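Local coordinates for MAGE domain-containing protein (Xenopus laevis, PDB 7DG2), which probably acts as the MAGE-family Nse3 subunit of the Smc5/6 complex, joining Nse1 to bind and shape Nse4 and contributing to DNA binding, at residues L99-V104 with L128-G133; D141-V146 with L156-V161; L145-F150 with Y169-G174. All blocks are in the same frame, centred on the assembly; numbering follows the deposited sequence.

Interaction 1. Residues L99-V104 with L128-G133; sequences LGLLMV and LRIEPG
Leu101 turns its CG away from its own backbone N (chi1 172°), while Ile130 places CG1 opposite its carbonyl carbon (chi1 -73°); with Leu101 bent and Ile130 extended at the next bond, the branch ends meet, Leu101 CD1 lying 3.9 Å from Ile130 CD1. The contact belongs to the C-terminal winged-helix unit of the MAGE homology domain, where helix 94-111 packs against the loop that follows helix 118-127. The two side chains cross obliquely. One helical turn along, Val104 CG1 and Leu128 CD1 approach tip to tip at 4.0 Å. Leu101 and Val104 lie on one side of their helix and offer the loop an apolar stripe, which suits branched aliphatics that can fill a buried seam without leaving polar groups to satisfy. The other segment supplies its pair, separated by Arg129, whose positive phi of 68° makes it the C' residue of a Schellman motif: Ile130 N reaches back to Leu125 O and Arg129 N to Arg126 O. The motif ends helix 118-127 and leads the chain on, with Leu128 and Ile130 facing helix 94-111 while the exposed Arg129 runs off, its NH2 making a weak hydrogen bond to Gly44 O of the Nse4 chain. Helix 142-152 closes part of the seam, since Val142 touches both Leu101 and Ile130. The Nse4 chain also reaches it: its Leu16 packs on Val104 and its Trp51 on Ile130, so Val104 and Ile130 serve both core and subunit interface. Within helix 94-111 this turn is held by Val104 N, 3.2 Å from Gly100 O.

Interaction 2. Residues D141-V146 with L156-V161; sequences DVKKLV and LEYNKV
Lys143 and Val146, one helical turn apart, meet Tyr158 and Leu156 where helix 142-152 runs past strand 156-160, the first strand of the wing in this winged-helix fold. Asp141 starts the helix as its N-cap: OD1 accepts from Lys144 N at 3.0 Å, the donor standing 63° out of the carboxylate plane, which ties up a backbone N-H that has no earlier carbonyl to use. A short, charged side chain suits this post, because it can fold back over the first turn. Next, Lys143 extends CG away from its N (chi1 174°) and then bends at the following bond, so that its chain meets the tyrosine at about a right angle and NZ comes 3.7 Å from Tyr158 OH. That separation is too long for a direct bond; the two are linked instead through Glu118, which forms a salt bridge with Lys143 NZ through OE2 and hydrogen-bonds Tyr158 OH through OE1. One carboxylate thus joins the helix to the wing at the margin of the core. Val146, the last of the segment, faces the buried part, where Leu106 and Ile109 of helix 94-111 also pack on Leu156. Val146 CG1 stands 4.3 Å from Leu156 CD1, a loose apolar approach that matches a compact beta-branched residue to a longer leucine. Backbone alternation along the strand brings Leu156 and Tyr158 to the helix and turns Glu157 and Asn159 away. Leu156 CD1 also lies 3.9 Å from Val146 O, a buried carbonyl oxygen that has no polar partner in the model.

Interaction 3. Residues L145-F150 with Y169-G174; sequences LVTEEF and YEFRWG
Around Val146 and Thr147, opposite Phe171 of strand 169-173, helix 142-152 widens into a pi-type turn, with Phe150 N bonded to Leu145 O at 2.9 Å and a CA-to-CA distance from Thr147 to Phe171 of 9.1 Å. This is the helix-to-wing packing of a winged-helix fold: strand 169-173 is the central strand of a three-stranded antiparallel sheet, and its Phe171 reaches into the hydrophobic interior. With CG opposite the carbonyl carbon (chi1 -75°), the ring projects from the strand so that its outer end, CZ and CE1, does the touching. Val146 CG1 sits 3.9 Å from Phe171 CZ, approaching the ring obliquely, and the two side chains cross at about a right angle. Thr147 comes in differently, its CG2 lying near the ring plane at the edge, 4.0 Å from Phe171 CZ. Threonine fits here because its two branches part ways: chi1 of 68° gives the methyl to the phenylalanine and leaves OG1 to hydrogen-bond Lys143 O one turn back, so a buried hydroxyl is paid for within its own helix. Phe171 also packs against Tyr158 on the neighbouring strand, whose ring meets it at about 40°, and against Ile109 and Ile121 of helices 94-111 and 118-127. The alternating strand sends Glu170 and Arg172 to the other side, so that the large apolar ring reaches from the strand to the helix. Because Phe150 N bonds Leu145 O, it is not used by Val146 O, which lies 4.0 Å from Phe171 CE1.

Overall arrangement
All three contacts lie in one winged-helix unit within the MAGE homology domain and on one side of the chain's centre. Interaction 1 closes along the chain before interactions 2 and 3 open; those two start from the same helix, 142-152, share Leu145 and Val146, and have centres only about 3 Å apart. Their strands, 156-160 and 169-173, are antiparallel neighbours bonded through Glu157 N and Arg172 O. Interaction 1 is centred about 12 Å from each, linked by several packing contacts, among them Leu101 on Leu145 and Ile130 on Val142. The core thus runs continuously from the wing, through helix 142-152, to helix 94-111, where interaction 1 borders Nse4.

Interaction 1. Residues L99-V104 with L128-G133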
loop_
_atom_site.group_PDB
_atom_site.type_symbol
_atom_site.label_atom_id
_atom_site.label_comp_id
_atom_site.label_asym_id
_atom_site.label_seq_id
_atom_site.Cartn_x
_atom_site.Cartn_y
_atom_site.Cartn_z
ATOM N N LEU B 99 -3.473 12.197 -4.456
ATOM C CA LEU B 99 -3.572 12.290 -5.907
ATOM C C LEU B 99 -4.621 13.311 -6.324
ATOM O O LEU B 99 -4.464 13.969 -7.359
ATOM C CB LEU B 99 -3.897 10.920 -6.517
ATOM C CG LEU B 99 -3.685 10.865 -8.026
ATOM C CD1 LEU B 99 -2.188 10.873 -8.335
ATOM C CD2 LEU B 99 -4.343 9.654 -8.616
ATOM N N GLY B 100 -5.695 13.451 -5.539
ATOM C CA GLY B 100 -6.639 14.528 -5.791
ATOM C C GLY B 100 -5.960 15.886 -5.766
ATOM O O GLY B 100 -6.155 16.712 -6.661
ATOM N N LEU B 101 -5.134 16.126 -4.744
ATOM C CA LEU B 101 -4.428 17.403 -4.656
ATOM C C LEU B 101 -3.460 17.568 -5.820
ATOM O O LEU B 101 -3.415 18.623 -6.464
ATOM C CB LEU B 101 -3.692 17.517 -3.321
ATOM C CG LEU B 101 -2.768 18.729 -3.203
ATOM C CD1 LEU B 101 -3.551 20.018 -3.360
ATOM C CD2 LEU B 101 -2.028 18.719 -1.872
ATOM N N LEU B 102 -2.685 16.524 -6.118
ATOM C CA LEU B 102 -1.732 16.624 -7.216
ATOM C C LEU B 102 -2.435 16.920 -8.528
ATOM O O LEU B 102 -1.956 17.733 -9.331
ATOM C CB LEU B 102 -0.915 15.335 -7.327
ATOM C CG LEU B 102 -0.031 15.256 -8.578
ATOM C CD1 LEU B 102 1.080 16.295 -8.516
ATOM C CD2 LEU B 102 0.542 13.856 -8.680
ATOM N N MET B 103 -3.581 16.279 -8.770
ATOM C CA MET B 103 -4.262 16.485 -10.044
ATOM C C MET B 103 -4.722 17.932 -10.199
ATOM O O MET B 103 -4.689 18.495 -11.301
ATOM C CB MET B 103 -5.452 15.534 -10.157
ATOM C CG MET B 103 -6.332 15.787 -11.376
ATOM S SD MET B 103 -5.484 15.475 -12.937
ATOM C CE MET B 103 -6.147 13.848 -13.360
ATOM N N VAL B 104 -5.153 18.546 -9.103
ATOM C CA VAL B 104 -5.562 19.948 -9.147
ATOM C C VAL B 104 -4.375 20.831 -9.513
ATOM O O VAL B 104 -4.499 21.769 -10.313
ATOM C CB VAL B 104 -6.182 20.344 -7.796
ATOM C CG1 VAL B 104 -6.361 21.848 -7.705
ATOM C CG2 VAL B 104 -7.505 19.631 -7.605
ATOM N N LEU B 128 -9.466 26.229 -1.815
ATOM C CA LEU B 128 -9.781 24.878 -1.382
ATOM C C LEU B 128 -9.444 24.658 0.089
ATOM O O LEU B 128 -9.365 23.508 0.537
ATOM C CB LEU B 128 -9.051 23.865 -2.270
ATOM C CG LEU B 128 -9.285 24.080 -3.766
ATOM C CD1 LEU B 128 -8.466 23.102 -4.603
ATOM C CD2 LEU B 128 -10.763 23.945 -4.101
ATOM N N ARG B 129 -9.227 25.746 0.836
ATOM C CA ARG B 129 -9.006 25.725 2.285
ATOM C C ARG B 129 -7.681 25.056 2.642
ATOM O O ARG B 129 -7.575 24.329 3.632
ATOM C CB ARG B 129 -10.186 25.078 3.016
ATOM C CG ARG B 129 -11.499 25.766 2.645
ATOM C CD ARG B 129 -12.722 25.191 3.332
ATOM N NE ARG B 129 -13.944 25.710 2.719
ATOM C CZ ARG B 129 -15.175 25.445 3.147
ATOM N NH1 ARG B 129 -15.359 24.664 4.203
ATOM N NH2 ARG B 129 -16.222 25.961 2.516
ATOM N N ILE B 130 -6.661 25.325 1.833
ATOM C CA ILE B 130 -5.299 24.866 2.065
ATOM C C ILE B 130 -4.401 26.087 2.224
ATOM O O ILE B 130 -4.456 27.012 1.406
ATOM C CB ILE B 130 -4.807 23.973 0.910
ATOM C CG1 ILE B 130 -5.500 22.611 0.966
ATOM C CG2 ILE B 130 -3.300 23.810 0.962
ATOM C CD1 ILE B 130 -5.098 21.676 -0.165
ATOM N N GLU B 131 -3.565 26.080 3.267
ATOM C CA GLU B 131 -2.588 27.136 3.497
ATOM C C GLU B 131 -1.210 26.502 3.686
ATOM O O GLU B 131 -1.075 25.551 4.471
ATOM C CB GLU B 131 -2.964 27.981 4.728
ATOM C CG GLU B 131 -4.281 28.732 4.585
ATOM C CD GLU B 131 -4.092 30.183 4.182
ATOM O OE1 GLU B 131 -4.754 31.062 4.779
ATOM O OE2 GLU B 131 -3.276 30.453 3.277
ATOM N N PRO B 132 -0.174 27.000 3.004
ATOM C CA PRO B 132 1.138 26.337 3.105
ATOM C C PRO B 132 1.693 26.285 4.521
ATOM O O PRO B 132 2.448 25.362 4.848
ATOM C CB PRO B 132 2.034 27.175 2.174
ATOM C CG PRO B 132 1.298 28.458 1.941
ATOM C CD PRO B 132 -0.162 28.122 2.051
ATOM N N GLY B 133 1.328 27.234 5.377
ATOM C CA GLY B 133 1.885 27.339 6.707
ATOM C C GLY B 133 1.048 26.786 7.837
ATOM O O GLY B 133 1.489 26.834 8.990
#

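Interaction 2. Residues D141-V146 with L156-V161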
loop_
_atom_site.group_PDB
_atom_site.type_symbol
_atom_site.label_atom_id
_atom_site.label_comp_id
_atom_site.label_asym_id
_atom_site.label_seq_id
_atom_site.Cartn_x
_atom_site.Cartn_y
_atom_site.Cartn_z
ATOM N N ASP B 141 1.503 18.825 6.668
ATOM C CA ASP B 141 2.385 19.875 6.164
ATOM C C ASP B 141 2.271 19.903 4.641
ATOM O O ASP B 141 2.969 19.166 3.945
ATOM C CB ASP B 141 3.817 19.618 6.628
ATOM C CG ASP B 141 4.793 20.701 6.192
ATOM O OD1 ASP B 141 4.448 21.536 5.327
ATOM O OD2 ASP B 141 5.928 20.710 6.721
ATOM N N VAL B 142 1.421 20.793 4.120
ATOM C CA VAL B 142 1.148 20.813 2.682
ATOM C C VAL B 142 2.285 21.465 1.910
ATOM O O VAL B 142 2.522 21.131 0.739
ATOM C CB VAL B 142 -0.190 21.520 2.399
ATOM C CG1 VAL B 142 -0.561 21.359 0.932
ATOM C CG2 VAL B 142 -1.287 20.968 3.290
ATOM N N LYS B 143 2.994 22.411 2.533
ATOM C CA LYS B 143 4.196 22.965 1.925
ATOM C C LYS B 143 5.205 21.865 1.622
ATOM O O LYS B 143 5.789 21.823 0.533
ATOM C CB LYS B 143 4.815 24.018 2.851
ATOM C CG LYS B 143 6.154 24.548 2.370
ATOM C CD LYS B 143 6.004 25.550 1.236
ATOM C CE LYS B 143 7.303 26.317 1.030
ATOM N NZ LYS B 143 7.185 27.362 -0.016
ATOM N N LYS B 144 5.423 20.964 2.582
ATOM C CA LYS B 144 6.366 19.873 2.361
ATOM C C LYS B 144 5.820 18.859 1.361
ATOM O O LYS B 144 6.572 18.326 0.538
ATOM C CB LYS B 144 6.701 19.193 3.685
ATOM C CG LYS B 144 7.858 18.214 3.588
ATOM C CD LYS B 144 8.478 17.944 4.951
ATOM C CE LYS B 144 7.462 17.369 5.908
ATOM N NZ LYS B 144 6.836 16.134 5.359
ATOM N N LEU B 145 4.519 18.564 1.427
ATOM C CA LEU B 145 3.927 17.625 0.475
ATOM C C LEU B 145 4.111 18.110 -0.956
ATOM O O LEU B 145 4.522 17.341 -1.835
ATOM C CB LEU B 145 2.440 17.426 0.786
ATOM C CG LEU B 145 1.658 16.563 -0.211
ATOM C CD1 LEU B 145 2.252 15.165 -0.254
ATOM C CD2 LEU B 145 0.178 16.513 0.162
ATOM N N VAL B 146 3.831 19.394 -1.203
ATOM C CA VAL B 146 3.828 19.915 -2.570
ATOM C C VAL B 146 5.237 20.230 -3.066
ATOM O O VAL B 146 5.578 19.925 -4.216
ATOM C CB VAL B 146 2.904 21.143 -2.663
ATOM C CG1 VAL B 146 3.023 21.780 -4.031
ATOM C CG2 VAL B 146 1.448 20.735 -2.383
ATOM N N LEU B 156 6.302 16.675 -9.876
ATOM C CA LEU B 156 6.423 18.092 -10.171
ATOM C C LEU B 156 7.893 18.481 -10.230
ATOM O O LEU B 156 8.744 17.855 -9.594
ATOM C CB LEU B 156 5.728 18.940 -9.104
ATOM C CG LEU B 156 4.223 18.744 -8.883
ATOM C CD1 LEU B 156 3.759 19.518 -7.660
ATOM C CD2 LEU B 156 3.437 19.146 -10.119
ATOM N N GLU B 157 8.171 19.524 -11.004
ATOM C CA GLU B 157 9.422 20.269 -10.930
ATOM C C GLU B 157 9.182 21.560 -10.157
ATOM O O GLU B 157 8.124 22.181 -10.284
ATOM C CB GLU B 157 9.949 20.611 -12.321
ATOM C CG GLU B 157 10.555 19.471 -13.093
ATOM C CD GLU B 157 11.125 19.947 -14.413
ATOM O OE1 GLU B 157 11.082 21.175 -14.665
ATOM O OE2 GLU B 157 11.611 19.103 -15.197
ATOM N N TYR B 158 10.184 21.969 -9.378
ATOM C CA TYR B 158 10.101 23.120 -8.479
ATOM C C TYR B 158 11.365 23.927 -8.738
ATOM O O TYR B 158 12.423 23.600 -8.195
ATOM C CB TYR B 158 10.007 22.668 -7.023
ATOM C CG TYR B 158 9.786 23.753 -5.993
ATOM C CD1 TYR B 158 8.688 24.593 -6.067
ATOM C CD2 TYR B 158 10.666 23.916 -4.921
ATOM C CE1 TYR B 158 8.461 25.569 -5.107
ATOM C CE2 TYR B 158 10.450 24.893 -3.957
ATOM C CZ TYR B 158 9.348 25.719 -4.057
ATOM O OH TYR B 158 9.115 26.697 -3.113
ATOM N N ASN B 159 11.259 24.953 -9.582
ATOM C CA ASN B 159 12.421 25.609 -10.171
ATOM C C ASN B 159 12.474 27.081 -9.789
ATOM O O ASN B 159 11.449 27.765 -9.776
ATOM C CB ASN B 159 12.397 25.483 -11.696
ATOM C CG ASN B 159 12.360 24.038 -12.163
ATOM O OD1 ASN B 159 13.006 23.172 -11.575
ATOM N ND2 ASN B 159 11.599 23.772 -13.230
ATOM N N LYS B 160 13.681 27.567 -9.491
ATOM C CA LYS B 160 13.855 28.994 -9.249
ATOM C C LYS B 160 13.555 29.776 -10.518
ATOM O O LYS B 160 13.984 29.401 -11.614
ATOM C CB LYS B 160 15.281 29.288 -8.779
ATOM C CG LYS B 160 15.567 28.863 -7.356
ATOM C CD LYS B 160 17.047 28.993 -7.026
ATOM C CE LYS B 160 17.332 28.534 -5.608
ATOM N NZ LYS B 160 18.776 28.647 -5.276
ATOM N N VAL B 161 12.794 30.855 -10.376
ATOM C CA VAL B 161 12.529 31.721 -11.520
ATOM C C VAL B 161 13.819 32.481 -11.807
ATOM O O VAL B 161 14.330 33.184 -10.924
ATOM C CB VAL B 161 11.351 32.671 -11.259
ATOM C CG1 VAL B 161 11.112 33.544 -12.478
ATOM C CG2 VAL B 161 10.087 31.878 -10.928
#

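Interaction 3. Residues L145-F150 with Y169-G174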
loop_
_atom_site.group_PDB
_atom_site.type_symbol
_atom_site.label_atom_id
_atom_site.label_comp_id
_atom_site.label_asym_id
_atom_site.label_seq_id
_atom_site.Cartn_x
_atom_site.Cartn_y
_atom_site.Cartn_z
ATOM N N LEU B 145 4.519 18.564 1.427
ATOM C CA LEU B 145 3.927 17.625 0.475
ATOM C C LEU B 145 4.111 18.110 -0.956
ATOM O O LEU B 145 4.522 17.341 -1.835
ATOM C CB LEU B 145 2.440 17.426 0.786
ATOM C CG LEU B 145 1.658 16.563 -0.211
ATOM C CD1 LEU B 145 2.252 15.165 -0.254
ATOM C CD2 LEU B 145 0.178 16.513 0.162
ATOM N N VAL B 146 3.831 19.394 -1.203
ATOM C CA VAL B 146 3.828 19.915 -2.570
ATOM C C VAL B 146 5.237 20.230 -3.066
ATOM O O VAL B 146 5.578 19.925 -4.216
ATOM C CB VAL B 146 2.904 21.143 -2.663
ATOM C CG1 VAL B 146 3.023 21.780 -4.031
ATOM C CG2 VAL B 146 1.448 20.735 -2.383
ATOM N N THR B 147 6.083 20.854 -2.235
ATOM C CA THR B 147 7.392 21.302 -2.701
ATOM C C THR B 147 8.505 20.286 -2.483
ATOM O O THR B 147 9.590 20.452 -3.052
ATOM C CB THR B 147 7.801 22.623 -2.019
ATOM O OG1 THR B 147 8.049 22.397 -0.623
ATOM C CG2 THR B 147 6.711 23.659 -2.182
ATOM N N GLU B 148 8.278 19.246 -1.683
ATOM C CA GLU B 148 9.306 18.242 -1.434
ATOM C C GLU B 148 8.849 16.854 -1.862
ATOM O O GLU B 148 9.469 16.259 -2.748
ATOM C CB GLU B 148 9.717 18.253 0.054
ATOM C CG GLU B 148 10.279 19.603 0.520
ATOM C CD GLU B 148 10.766 19.593 1.966
ATOM O OE1 GLU B 148 11.099 18.509 2.493
ATOM O OE2 GLU B 148 10.814 20.681 2.575
ATOM N N GLU B 149 7.763 16.337 -1.288
ATOM C CA GLU B 149 7.352 14.963 -1.573
ATOM C C GLU B 149 6.999 14.783 -3.045
ATOM O O GLU B 149 7.531 13.888 -3.713
ATOM C CB GLU B 149 6.172 14.569 -0.687
ATOM C CG GLU B 149 5.648 13.150 -0.945
ATOM C CD GLU B 149 4.688 12.674 0.140
ATOM O OE1 GLU B 149 3.781 11.861 -0.155
ATOM O OE2 GLU B 149 4.838 13.127 1.294
ATOM N N PHE B 150 6.099 15.623 -3.569
ATOM C CA PHE B 150 5.744 15.525 -4.988
ATOM C C PHE B 150 6.953 15.751 -5.887
ATOM O O PHE B 150 7.014 15.209 -6.994
ATOM C CB PHE B 150 4.650 16.532 -5.348
ATOM C CG PHE B 150 3.279 16.194 -4.819
ATOM C CD1 PHE B 150 2.960 14.911 -4.385
ATOM C CD2 PHE B 150 2.291 17.171 -4.795
ATOM C CE1 PHE B 150 1.680 14.619 -3.929
ATOM C CE2 PHE B 150 1.015 16.894 -4.329
ATOM C CZ PHE B 150 0.706 15.610 -3.901
ATOM N N TYR B 169 9.775 30.910 -7.002
ATOM C CA TYR B 169 9.747 29.577 -7.586
ATOM C C TYR B 169 8.542 29.398 -8.502
ATOM O O TYR B 169 7.494 30.025 -8.318
ATOM C CB TYR B 169 9.725 28.506 -6.494
ATOM C CG TYR B 169 11.059 28.312 -5.816
ATOM C CD1 TYR B 169 11.434 29.104 -4.745
ATOM C CD2 TYR B 169 11.947 27.338 -6.259
ATOM C CE1 TYR B 169 12.661 28.928 -4.129
ATOM C CE2 TYR B 169 13.165 27.149 -5.647
ATOM C CZ TYR B 169 13.519 27.950 -4.585
ATOM O OH TYR B 169 14.739 27.770 -3.977
ATOM N N GLU B 170 8.704 28.528 -9.496
ATOM C CA GLU B 170 7.614 28.150 -10.382
ATOM C C GLU B 170 7.594 26.635 -10.548
ATOM O O GLU B 170 8.597 25.947 -10.339
ATOM C CB GLU B 170 7.734 28.831 -11.748
ATOM C CG GLU B 170 9.023 28.512 -12.475
ATOM C CD GLU B 170 9.285 29.463 -13.626
ATOM O OE1 GLU B 170 8.497 30.419 -13.798
ATOM O OE2 GLU B 170 10.274 29.249 -14.355
ATOM N N PHE B 171 6.431 26.123 -10.939
ATOM C CA PHE B 171 6.196 24.691 -11.035
ATOM C C PHE B 171 5.971 24.272 -12.480
ATOM O O PHE B 171 5.317 24.983 -13.251
ATOM C CB PHE B 171 4.967 24.291 -10.227
ATOM C CG PHE B 171 5.168 24.258 -8.746
ATOM C CD1 PHE B 171 5.641 23.110 -8.125
ATOM C CD2 PHE B 171 4.804 25.341 -7.958
ATOM C CE1 PHE B 171 5.767 23.056 -6.750
ATOM C CE2 PHE B 171 4.923 25.290 -6.585
ATOM C CZ PHE B 171 5.414 24.155 -5.982
ATOM N N ARG B 172 6.492 23.096 -12.834
ATOM C CA ARG B 172 6.150 22.415 -14.076
ATOM C C ARG B 172 5.791 20.972 -13.738
ATOM O O ARG B 172 6.052 20.497 -12.631
ATOM C CB ARG B 172 7.315 22.442 -15.079
ATOM C CG ARG B 172 7.905 23.824 -15.340
ATOM C CD ARG B 172 8.986 23.757 -16.418
ATOM N NE ARG B 172 8.450 23.243 -17.677
ATOM C CZ ARG B 172 7.897 24.004 -18.617
ATOM N NH1 ARG B 172 7.812 25.316 -18.435
ATOM N NH2 ARG B 172 7.423 23.459 -19.736
ATOM N N TRP B 173 5.198 20.268 -14.704
ATOM C CA TRP B 173 5.050 18.822 -14.559
ATOM C C TRP B 173 6.418 18.158 -14.472
ATOM O O TRP B 173 7.346 18.515 -15.208
ATOM C CB TRP B 173 4.309 18.215 -15.751
ATOM C CG TRP B 173 2.841 18.456 -15.833
ATOM C CD1 TRP B 173 2.133 19.482 -15.286
ATOM C CD2 TRP B 173 1.901 17.644 -16.545
ATOM N NE1 TRP B 173 0.794 19.355 -15.611
ATOM C CE2 TRP B 173 0.630 18.231 -16.381
ATOM C CE3 TRP B 173 2.013 16.468 -17.300
ATOM C CZ2 TRP B 173 -0.528 17.680 -16.939
ATOM C CZ3 TRP B 173 0.857 15.921 -17.858
ATOM C CH2 TRP B 173 -0.394 16.533 -17.677
ATOM N N GLY B 174 6.528 17.151 -13.582
ATOM C CA GLY B 174 7.702 16.306 -13.533
ATOM C C GLY B 174 7.611 15.093 -14.462
ATOM O O GLY B 174 6.562 14.789 -15.027
#